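Local coordinates for protein HMG-CoA Lyase (Bacillus subtilis subsp. subtilis, PDB 1YDO) that belongs to the HMG-CoA lyase-like proteins of the TIM-barrel class, in which parallel strands form a barrel wrapped by helices, at residues Ala217-Ala222 against Thr228-Ser233; Met258-Gln261 against Lys265-Val268; Ile9-Pro14 against Ala250-Ile255. All coordinates share one frame; numbering follows the deposited sequence.

How the interactions relate
The chain starts interaction 3 with strand 8-11. That contact closes at 250-255, with 235 residues between its segments, and ties the first barrel strand to helix 252-261. Interaction 1 is nested inside this long loop. It closes the short connection between helix 215-225 and strand 229-232. Interaction 2 follows in series and closes a tighter turn, where the chain leaves helix 252-261 before helix 270-284. The strands of interactions 1 and 3 are neighbours in the sheet, joined by backbone hydrogen bonds. Interactions 2 and 3 share helix 252-261, and I9 packs against both L259 and V268. V220 of interaction 1 touches M258 of interaction 2.

Interaction 1 (Ala217-Ala222 against Thr228-Ser233); sequences ANMVTA and TVFDGS
M219 lies over one face of the F230 ring, and A222 meets the same ring at its edge. M219 is present as selenomethionine. No hydrogen bond crosses the contact.

Two interactions belong to the ring face. The first is CH-pi. M219 CG stands 3.7 Å from the centroid of the F230 ring, 19° off the ring normal and shifted toward the rim. Its nearest ring atom is CE1, with M219 CG to F230 CE1 at 3.5 Å. The second is a Met-aromatic contact. M219 SE is 4.5 Å from the F230 centroid and 24° off the normal, so the selenium also sits over the face. It lies closest to CD1 and CG, the part of the ring near the strand. The two side chains run antiparallel to each other, one from the helix and one from the strand. M219 holds CG anti to its backbone N (chi1 -156°), which carries the chain across the ring. A bend at chi3 then turns the terminal methyl, leaving M219 CE 4.2 Å from F230 CD1.

The edge contact is apolar. A222 CB lies near the ring plane, 3.6 Å from F230 CZ. A222 comes three residues after M219 on the same helix, so two residues nearly one helical turn apart meet one ring.

The contact is buried within a beta-alpha-beta unit of the barrel: strand 204-207, helix 215-225 and strand 229-232. F230 points to the helix layer and also touches L206 of the neighbouring strand, as does A222. D231, the next residue, takes no part in the contact and forms a salt bridge with R139. Beyond the helix, A217, V220 and T221 pack against the second subunit, while N218 and T221 rest on helix 185-196.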
ATOM      1  N   ALA A 217       1.326  -4.226  -3.495  1.00 21.46           N
ATOM      2  CA  ALA A 217       1.221  -5.648  -3.181  1.00 21.63           C
ATOM      3  C   ALA A 217       1.091  -6.435  -4.468  1.00 22.06           C
ATOM      4  O   ALA A 217       1.774  -7.429  -4.683  1.00 23.45           O
ATOM      5  CB  ALA A 217       0.021  -5.897  -2.306  1.00 23.02           C
ATOM      6  N   ASN A 218       0.195  -5.992  -5.324  1.00 23.56           N
ATOM      7  CA  ASN A 218       0.027  -6.659  -6.593  1.00 25.66           C
ATOM      8  C   ASN A 218       1.307  -6.534  -7.392  1.00 27.86           C
ATOM      9  O   ASN A 218       1.675  -7.423  -8.147  1.00 29.45           O
ATOM     10  CB  ASN A 218      -1.138  -6.047  -7.375  1.00 24.64           C
ATOM     11  CG  ASN A 218      -2.464  -6.215  -6.663  1.00 23.72           C
ATOM     12  OD1 ASN A 218      -2.737  -7.269  -6.090  1.00 22.97           O
ATOM     13  ND2 ASN A 218      -3.296  -5.184  -6.701  1.00 21.46           N
HETATM   14  N   MSE A 219       2.008  -5.430  -7.222  1.00 31.56           N
HETATM   15  CA  MSE A 219       3.233  -5.239  -7.971  1.00 34.45           C
HETATM   16  C   MSE A 219       4.283  -6.278  -7.619  1.00 32.87           C
HETATM   17  O   MSE A 219       5.003  -6.757  -8.491  1.00 31.23           O
HETATM   18  CB  MSE A 219       3.780  -3.872  -7.691  1.00 41.59           C
HETATM   19  CG  MSE A 219       4.653  -3.389  -8.771  1.00 51.22           C
HETATM   20 SE   MSE A 219       4.699  -1.508  -8.558  1.00 69.83          SE
HETATM   21  CE  MSE A 219       2.832  -1.076  -8.951  1.00 59.63           C
ATOM     22  N   VAL A 220       4.375  -6.615  -6.338  1.00 31.72           N
ATOM     23  CA  VAL A 220       5.344  -7.599  -5.913  1.00 32.76           C
ATOM     24  C   VAL A 220       5.065  -8.918  -6.608  1.00 32.61           C
ATOM     25  O   VAL A 220       5.973  -9.537  -7.158  1.00 34.03           O
ATOM     26  CB  VAL A 220       5.311  -7.802  -4.394  1.00 32.98           C
ATOM     27  CG1 VAL A 220       6.160  -9.008  -4.016  1.00 34.07           C
ATOM     28  CG2 VAL A 220       5.834  -6.555  -3.699  1.00 31.97           C
ATOM     29  N   THR A 221       3.807  -9.344  -6.586  1.00 31.44           N
ATOM     30  CA  THR A 221       3.420 -10.591  -7.244  1.00 30.02           C
ATOM     31  C   THR A 221       3.836 -10.541  -8.717  1.00 28.76           C
ATOM     32  O   THR A 221       4.391 -11.498  -9.243  1.00 28.84           O
ATOM     33  CB  THR A 221       1.904 -10.808  -7.155  1.00 30.48           C
ATOM     34  OG1 THR A 221       1.520 -10.862  -5.781  1.00 32.48           O
ATOM     35  CG2 THR A 221       1.508 -12.110  -7.832  1.00 28.67           C
ATOM     36  N   ALA A 222       3.558  -9.419  -9.373  1.00 27.44           N
ATOM     37  CA  ALA A 222       3.931  -9.253 -10.761  1.00 28.35           C
ATOM     38  C   ALA A 222       5.457  -9.312 -10.908  1.00 29.64           C
ATOM     39  O   ALA A 222       5.980 -10.003 -11.781  1.00 31.75           O
ATOM     40  CB  ALA A 222       3.398  -7.937 -11.299  1.00 27.97           C
ATOM     41  N   THR A 228       8.208  -6.337 -15.938  1.00 29.86           N
ATOM     42  CA  THR A 228       9.230  -5.387 -15.529  1.00 29.58           C
ATOM     43  C   THR A 228       8.852  -3.968 -15.939  1.00 29.16           C
ATOM     44  O   THR A 228       9.672  -3.049 -15.893  1.00 29.40           O
ATOM     45  CB  THR A 228      10.606  -5.751 -16.154  1.00 31.41           C
ATOM     46  OG1 THR A 228      10.510  -5.745 -17.593  1.00 33.42           O
ATOM     47  CG2 THR A 228      11.056  -7.148 -15.692  1.00 29.68           C
ATOM     48  N   VAL A 229       7.600  -3.800 -16.333  1.00 27.52           N
ATOM     49  CA  VAL A 229       7.099  -2.504 -16.743  1.00 27.95           C
ATOM     50  C   VAL A 229       5.901  -2.113 -15.890  1.00 27.09           C
ATOM     51  O   VAL A 229       4.889  -2.815 -15.847  1.00 26.17           O
ATOM     52  CB  VAL A 229       6.665  -2.534 -18.220  1.00 28.63           C
ATOM     53  CG1 VAL A 229       6.296  -1.142 -18.695  1.00 28.51           C
ATOM     54  CG2 VAL A 229       7.774  -3.114 -19.059  1.00 26.32           C
ATOM     55  N   PHE A 230       6.007  -0.985 -15.210  1.00 27.80           N
ATOM     56  CA  PHE A 230       4.900  -0.559 -14.376  1.00 28.68           C
ATOM     57  C   PHE A 230       4.575   0.898 -14.560  1.00 29.07           C
ATOM     58  O   PHE A 230       5.461   1.743 -14.635  1.00 29.47           O
ATOM     59  CB  PHE A 230       5.224  -0.858 -12.926  1.00 28.80           C
ATOM     60  CG  PHE A 230       5.300  -2.326 -12.629  1.00 29.64           C
ATOM     61  CD1 PHE A 230       4.146  -3.057 -12.358  1.00 29.76           C
ATOM     62  CD2 PHE A 230       6.523  -2.983 -12.642  1.00 29.41           C
ATOM     63  CE1 PHE A 230       4.207  -4.433 -12.095  1.00 30.32           C
ATOM     64  CE2 PHE A 230       6.601  -4.352 -12.383  1.00 30.86           C
ATOM     65  CZ  PHE A 230       5.438  -5.080 -12.106  1.00 30.13           C
ATOM     66  N   ASP A 231       3.285   1.186 -14.646  1.00 29.31           N
ATOM     67  CA  ASP A 231       2.814   2.546 -14.826  1.00 28.15           C
ATOM     68  C   ASP A 231       2.566   3.170 -13.480  1.00 28.02           C
ATOM     69  O   ASP A 231       2.102   2.498 -12.561  1.00 29.60           O
ATOM     70  CB  ASP A 231       1.521   2.538 -15.625  1.00 28.10           C
ATOM     71  CG  ASP A 231       1.744   2.184 -17.076  1.00 28.78           C
ATOM     72  OD1 ASP A 231       0.744   1.991 -17.797  1.00 27.80           O
ATOM     73  OD2 ASP A 231       2.921   2.111 -17.490  1.00 30.06           O
ATOM     74  N   GLY A 232       2.866   4.458 -13.371  1.00 28.02           N
ATOM     75  CA  GLY A 232       2.665   5.161 -12.117  1.00 29.82           C
ATOM     76  C   GLY A 232       2.241   6.606 -12.306  1.00 29.67           C
ATOM     77  O   GLY A 232       2.319   7.139 -13.405  1.00 28.70           O
ATOM     78  N   SER A 233       1.790   7.243 -11.235  1.00 30.35           N
ATOM     79  CA  SER A 233       1.370   8.633 -11.300  1.00 31.56           C
ATOM     80  C   SER A 233       2.056   9.435 -10.191  1.00 32.04           C
ATOM     81  O   SER A 233       1.876   9.148  -9.015  1.00 32.86           O
ATOM     82  CB  SER A 233      -0.142   8.719 -11.151  1.00 30.92           C
ATOM     83  OG  SER A 233      -0.543  10.075 -11.123  1.00 33.35           O
TER

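Interaction 2 (Met258-Gln261 against Lys265-Val268); sequences MLEQ and KTNV
E260 and K265 meet because both side chains are bent. E260 bends at chi2 (-58°), which swings its carboxylate toward the loop. K265 starts out pointing away from the helix. Turns at chi2, chi3 and chi4, the last at 86°, curl it round and bring the ammonium group back. The result is a salt bridge, with K265 NZ 3.2 Å from E260 OE2. The nitrogen comes in on the syn side of that oxygen, 21° out of the carboxylate plane.

The same oxygen has a second donor. T266 OG1 gives a weak hydrogen bond to E260 OE2 at 3.4 Å. E260 OE2 is therefore shared by two successive loop residues, while OE1 lies farther from the lysine. T266 OG1 also sits as the acceptor of an ST turn from V268 N, but that nitrogen is doubtful in the model.

The methyl of T266 turns to the apolar side. T266 CG2 is 3.8 Å from L259 CD1, and the two side chains cross at a slant. L259 and T266 are buried, whereas K265 is exposed.

The contact spans the turn between helices 252-261 and 270-284. L259 also touches L223 of helix 215-225. T266 lies against V256, and V268 packs on L42. The backbone of K265 pairs with K5 and V7.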
HETATM    1  N   MSE A 258      10.013   1.640  -3.060  1.00 32.48           N
HETATM    2  CA  MSE A 258      10.027   0.241  -2.719  1.00 34.19           C
HETATM    3  C   MSE A 258      10.959  -0.568  -3.603  1.00 33.72           C
HETATM    4  O   MSE A 258      11.671  -1.454  -3.128  1.00 33.09           O
HETATM    5  CB  MSE A 258       8.631  -0.338  -2.793  1.00 36.91           C
HETATM    6  CG  MSE A 258       8.609  -1.773  -2.364  1.00 41.70           C
HETATM    7 SE   MSE A 258       6.932  -2.544  -2.788  1.00 47.69          SE
HETATM    8  CE  MSE A 258       7.035  -2.426  -4.716  1.00 43.99           C
ATOM      9  N   LEU A 259      10.951  -0.266  -4.891  1.00 33.68           N
ATOM     10  CA  LEU A 259      11.804  -0.982  -5.818  1.00 33.28           C
ATOM     11  C   LEU A 259      13.263  -0.761  -5.469  1.00 33.49           C
ATOM     12  O   LEU A 259      14.065  -1.680  -5.555  1.00 33.43           O
ATOM     13  CB  LEU A 259      11.524  -0.532  -7.251  1.00 33.51           C
ATOM     14  CG  LEU A 259      10.191  -1.014  -7.834  1.00 33.74           C
ATOM     15  CD1 LEU A 259       9.893  -0.265  -9.120  1.00 33.34           C
ATOM     16  CD2 LEU A 259      10.256  -2.513  -8.073  1.00 34.15           C
ATOM     17  N   GLU A 260      13.607   0.450  -5.058  1.00 34.39           N
ATOM     18  CA  GLU A 260      14.986   0.752  -4.708  1.00 35.54           C
ATOM     19  C   GLU A 260      15.448  -0.040  -3.513  1.00 35.10           C
ATOM     20  O   GLU A 260      16.524  -0.628  -3.524  1.00 36.73           O
ATOM     21  CB  GLU A 260      15.161   2.244  -4.430  1.00 38.96           C
ATOM     22  CG  GLU A 260      15.202   3.101  -5.680  1.00 42.94           C
ATOM     23  CD  GLU A 260      16.315   2.689  -6.632  1.00 45.34           C
ATOM     24  OE1 GLU A 260      17.485   2.662  -6.191  1.00 48.25           O
ATOM     25  OE2 GLU A 260      16.017   2.393  -7.812  1.00 43.50           O
ATOM     26  N   GLN A 261      14.638  -0.053  -2.470  1.00 34.07           N
ATOM     27  CA  GLN A 261      14.994  -0.796  -1.275  1.00 32.85           C
ATOM     28  C   GLN A 261      15.190  -2.269  -1.606  1.00 31.68           C
ATOM     29  O   GLN A 261      15.941  -2.963  -0.936  1.00 30.55           O
ATOM     30  CB  GLN A 261      13.894  -0.653  -0.234  1.00 34.71           C
ATOM     31  CG  GLN A 261      13.542   0.776   0.063  1.00 36.30           C
ATOM     32  CD  GLN A 261      14.751   1.573   0.467  1.00 40.59           C
ATOM     33  OE1 GLN A 261      15.399   1.271   1.472  1.00 40.68           O
ATOM     34  NE2 GLN A 261      15.073   2.604  -0.317  1.00 43.71           N
ATOM     35  N   LYS A 265      16.965  -1.534  -9.961  1.00 29.58           N
ATOM     36  CA  LYS A 265      17.193  -0.240 -10.586  1.00 30.42           C
ATOM     37  C   LYS A 265      16.043   0.285 -11.403  1.00 30.45           C
ATOM     38  O   LYS A 265      15.453  -0.443 -12.193  1.00 30.02           O
ATOM     39  CB  LYS A 265      18.454  -0.267 -11.456  1.00 31.33           C
ATOM     40  CG  LYS A 265      19.752  -0.331 -10.660  1.00 36.08           C
ATOM     41  CD  LYS A 265      19.812   0.714  -9.513  1.00 39.59           C
ATOM     42  CE  LYS A 265      19.641   2.177  -9.993  1.00 41.86           C
ATOM     43  NZ  LYS A 265      18.223   2.664 -10.128  1.00 42.20           N
ATOM     44  N   THR A 266      15.739   1.566 -11.202  1.00 31.43           N
ATOM     45  CA  THR A 266      14.670   2.243 -11.925  1.00 34.31           C
ATOM     46  C   THR A 266      15.260   3.474 -12.602  1.00 34.69           C
ATOM     47  O   THR A 266      14.594   4.163 -13.371  1.00 35.58           O
ATOM     48  CB  THR A 266      13.538   2.704 -10.979  1.00 34.31           C
ATOM     49  OG1 THR A 266      13.990   3.817 -10.201  1.00 33.85           O
ATOM     50  CG2 THR A 266      13.126   1.575 -10.047  1.00 35.33           C
ATOM     51  N   ASN A 267      16.519   3.749 -12.305  1.00 34.87           N
ATOM     52  CA  ASN A 267      17.185   4.901 -12.882  1.00 36.56           C
ATOM     53  C   ASN A 267      16.438   6.191 -12.615  1.00 36.55           C
ATOM     54  O   ASN A 267      16.641   7.188 -13.311  1.00 36.33           O
ATOM     55  CB  ASN A 267      17.371   4.735 -14.393  1.00 38.21           C
ATOM     56  CG  ASN A 267      18.354   3.630 -14.743  1.00 40.23           C
ATOM     57  OD1 ASN A 267      19.434   3.514 -14.144  1.00 41.30           O
ATOM     58  ND2 ASN A 267      17.999   2.824 -15.733  1.00 40.39           N
ATOM     59  N   VAL A 268      15.574   6.172 -11.610  1.00 36.09           N
ATOM     60  CA  VAL A 268      14.829   7.365 -11.254  1.00 38.04           C
ATOM     61  C   VAL A 268      15.377   7.961  -9.964  1.00 39.71           C
ATOM     62  O   VAL A 268      15.465   7.280  -8.948  1.00 40.56           O
ATOM     63  CB  VAL A 268      13.348   7.055 -11.064  1.00 36.46           C
ATOM     64  CG1 VAL A 268      12.590   8.320 -10.719  1.00 34.77           C
ATOM     65  CG2 VAL A 268      12.804   6.453 -12.338  1.00 38.92           C
TER

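Interaction 3 (Ile9-Pro14 against Ala250-Ile255); sequences IKEVGP and AATEDI
E11 and T252 make the close end of this contact. T252 OG1 donates to E11 OE2 at 2.6 Å, reaching the syn side of the oxygen 24° out of the carboxylate plane. The two side chains cross at about a right angle. With chi1 at 176° the E11 chain runs opposite its main-chain nitrogen, and the chi2 bend then turns the acid toward the start of helix 252-261. Its other oxygen is held as well. E11 OE1 accepts from G13 N at 2.8 Å, with the nitrogen above the carboxylate plane, and also from A234 N. Three donors thus fix the carboxylate.

Beside this bond the packing is apolar. T252 CG2 lies 3.5 Å from I9 CD1, so the threonine meets the acid with its hydroxyl and the isoleucine with its methyl.

In the TIM-barrel fold this contact joins the first strand, 8-11, to helix 252-261, which follows the last barrel strand, 229-232. K10 pairs with F230 and G232 on one flank of the strand, and E11 pairs with Y44 and E46 on the other, which closes the barrel.

The contact slackens further along the helix. I9 CG2 and I255 CG2 stand 4.3 Å apart and meet through these branches alone. This looser end is not a solvent side, since both residues are buried. I255 turns also to L216 and M219 of helix 215-225. The partly exposed K10 points away from the helix and forms a salt bridge with E173.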
ATOM      1  N   ILE A   9       9.656   1.954 -15.170  1.00 31.22           N
ATOM      2  CA  ILE A   9       8.388   2.510 -14.726  1.00 30.36           C
ATOM      3  C   ILE A   9       7.990   3.681 -15.618  1.00 30.45           C
ATOM      4  O   ILE A   9       8.806   4.550 -15.921  1.00 30.07           O
ATOM      5  CB  ILE A   9       8.453   3.042 -13.286  1.00 31.05           C
ATOM      6  CG1 ILE A   9       9.288   4.293 -13.249  1.00 31.19           C
ATOM      7  CG2 ILE A   9       9.041   2.005 -12.341  1.00 28.15           C
ATOM      8  CD1 ILE A   9       8.946   5.149 -12.092  1.00 35.33           C
ATOM      9  N   LYS A  10       6.720   3.717 -16.013  1.00 31.41           N
ATOM     10  CA  LYS A  10       6.212   4.777 -16.876  1.00 29.65           C
ATOM     11  C   LYS A  10       5.293   5.764 -16.152  1.00 28.26           C
ATOM     12  O   LYS A  10       4.327   5.370 -15.513  1.00 28.80           O
ATOM     13  CB  LYS A  10       5.493   4.138 -18.065  1.00 30.70           C
ATOM     14  CG  LYS A  10       6.390   3.153 -18.807  1.00 31.87           C
ATOM     15  CD  LYS A  10       5.854   2.803 -20.184  1.00 33.24           C
ATOM     16  CE  LYS A  10       6.869   1.992 -20.967  1.00 33.13           C
ATOM     17  NZ  LYS A  10       6.351   1.659 -22.319  1.00 37.06           N
ATOM     18  N   GLU A  11       5.609   7.048 -16.258  1.00 27.65           N
ATOM     19  CA  GLU A  11       4.816   8.094 -15.629  1.00 28.15           C
ATOM     20  C   GLU A  11       3.601   8.449 -16.483  1.00 27.97           C
ATOM     21  O   GLU A  11       3.743   8.693 -17.679  1.00 27.86           O
ATOM     22  CB  GLU A  11       5.669   9.349 -15.439  1.00 29.09           C
ATOM     23  CG  GLU A  11       4.896  10.521 -14.873  1.00 30.80           C
ATOM     24  CD  GLU A  11       4.374  10.250 -13.469  1.00 33.16           C
ATOM     25  OE1 GLU A  11       3.278  10.753 -13.140  1.00 32.67           O
ATOM     26  OE2 GLU A  11       5.059   9.549 -12.689  1.00 31.98           O
ATOM     27  N   VAL A  12       2.412   8.472 -15.881  1.00 28.22           N
ATOM     28  CA  VAL A  12       1.193   8.836 -16.616  1.00 27.48           C
ATOM     29  C   VAL A  12       0.409   9.899 -15.858  1.00 28.52           C
ATOM     30  O   VAL A  12      -0.776  10.113 -16.121  1.00 30.33           O
ATOM     31  CB  VAL A  12       0.247   7.627 -16.860  1.00 27.10           C
ATOM     32  CG1 VAL A  12       0.922   6.619 -17.754  1.00 25.13           C
ATOM     33  CG2 VAL A  12      -0.163   6.991 -15.540  1.00 25.05           C
ATOM     34  N   GLY A  13       1.083  10.567 -14.927  1.00 27.61           N
ATOM     35  CA  GLY A  13       0.435  11.588 -14.131  1.00 28.22           C
ATOM     36  C   GLY A  13      -0.108  12.767 -14.912  1.00 29.14           C
ATOM     37  O   GLY A  13      -1.286  13.145 -14.772  1.00 27.10           O
ATOM     38  N   PRO A  14       0.733  13.381 -15.753  1.00 30.99           N
ATOM     39  CA  PRO A  14       0.268  14.528 -16.535  1.00 31.89           C
ATOM     40  C   PRO A  14      -0.937  14.199 -17.401  1.00 33.53           C
ATOM     41  O   PRO A  14      -1.595  15.088 -17.924  1.00 36.13           O
ATOM     42  CB  PRO A  14       1.495  14.915 -17.348  1.00 30.38           C
ATOM     43  CG  PRO A  14       2.233  13.642 -17.487  1.00 31.97           C
ATOM     44  CD  PRO A  14       2.108  13.014 -16.122  1.00 30.01           C
ATOM     45  N   ALA A 250      -1.171   4.001  -8.387  1.00 48.49           N
ATOM     46  CA  ALA A 250      -0.119   3.968  -7.389  1.00 43.47           C
ATOM     47  C   ALA A 250       0.810   5.154  -7.559  1.00 39.24           C
ATOM     48  O   ALA A 250       1.143   5.535  -8.671  1.00 37.06           O
ATOM     49  CB  ALA A 250       0.663   2.668  -7.511  1.00 44.23           C
ATOM     50  N   ALA A 251       1.232   5.722  -6.439  1.00 37.25           N
ATOM     51  CA  ALA A 251       2.131   6.861  -6.444  1.00 34.60           C
ATOM     52  C   ALA A 251       3.488   6.460  -6.999  1.00 32.91           C
ATOM     53  O   ALA A 251       4.169   5.616  -6.427  1.00 33.65           O
ATOM     54  CB  ALA A 251       2.284   7.386  -5.042  1.00 34.82           C
ATOM     55  N   THR A 252       3.884   7.071  -8.107  1.00 31.89           N
ATOM     56  CA  THR A 252       5.166   6.768  -8.726  1.00 31.09           C
ATOM     57  C   THR A 252       6.311   6.699  -7.730  1.00 30.39           C
ATOM     58  O   THR A 252       7.094   5.768  -7.771  1.00 31.38           O
ATOM     59  CB  THR A 252       5.537   7.811  -9.782  1.00 31.65           C
ATOM     60  OG1 THR A 252       4.520   7.849 -10.791  1.00 32.39           O
ATOM     61  CG2 THR A 252       6.869   7.463 -10.422  1.00 29.99           C
ATOM     62  N   GLU A 253       6.429   7.688  -6.854  1.00 29.84           N
ATOM     63  CA  GLU A 253       7.515   7.681  -5.897  1.00 30.27           C
ATOM     64  C   GLU A 253       7.436   6.480  -4.972  1.00 31.40           C
ATOM     65  O   GLU A 253       8.460   5.906  -4.614  1.00 32.98           O
ATOM     66  CB  GLU A 253       7.544   8.976  -5.090  1.00 30.82           C
ATOM     67  CG  GLU A 253       6.230   9.342  -4.430  1.00 33.84           C
ATOM     68  CD  GLU A 253       5.256  10.001  -5.378  1.00 33.30           C
ATOM     69  OE1 GLU A 253       4.444  10.838  -4.921  1.00 33.16           O
ATOM     70  OE2 GLU A 253       5.301   9.694  -6.584  1.00 37.18           O
ATOM     71  N   ASP A 254       6.233   6.079  -4.583  1.00 31.27           N
ATOM     72  CA  ASP A 254       6.095   4.917  -3.709  1.00 30.61           C
ATOM     73  C   ASP A 254       6.602   3.678  -4.432  1.00 28.59           C
ATOM     74  O   ASP A 254       7.202   2.790  -3.835  1.00 25.79           O
ATOM     75  CB  ASP A 254       4.628   4.723  -3.328  1.00 34.99           C
ATOM     76  CG  ASP A 254       4.115   5.816  -2.427  1.00 38.85           C
ATOM     77  OD1 ASP A 254       2.878   5.983  -2.333  1.00 40.48           O
ATOM     78  OD2 ASP A 254       4.954   6.506  -1.803  1.00 42.14           O
ATOM     79  N   ILE A 255       6.338   3.636  -5.728  1.00 26.85           N
ATOM     80  CA  ILE A 255       6.757   2.524  -6.544  1.00 26.01           C
ATOM     81  C   ILE A 255       8.264   2.547  -6.689  1.00 26.69           C
ATOM     82  O   ILE A 255       8.919   1.524  -6.540  1.00 27.28           O
ATOM     83  CB  ILE A 255       6.127   2.590  -7.929  1.00 23.47           C
ATOM     84  CG1 ILE A 255       4.623   2.453  -7.794  1.00 21.76           C
ATOM     85  CG2 ILE A 255       6.708   1.519  -8.810  1.00 21.83           C
ATOM     86  CD1 ILE A 255       3.919   2.478  -9.096  1.00 22.83           C
TER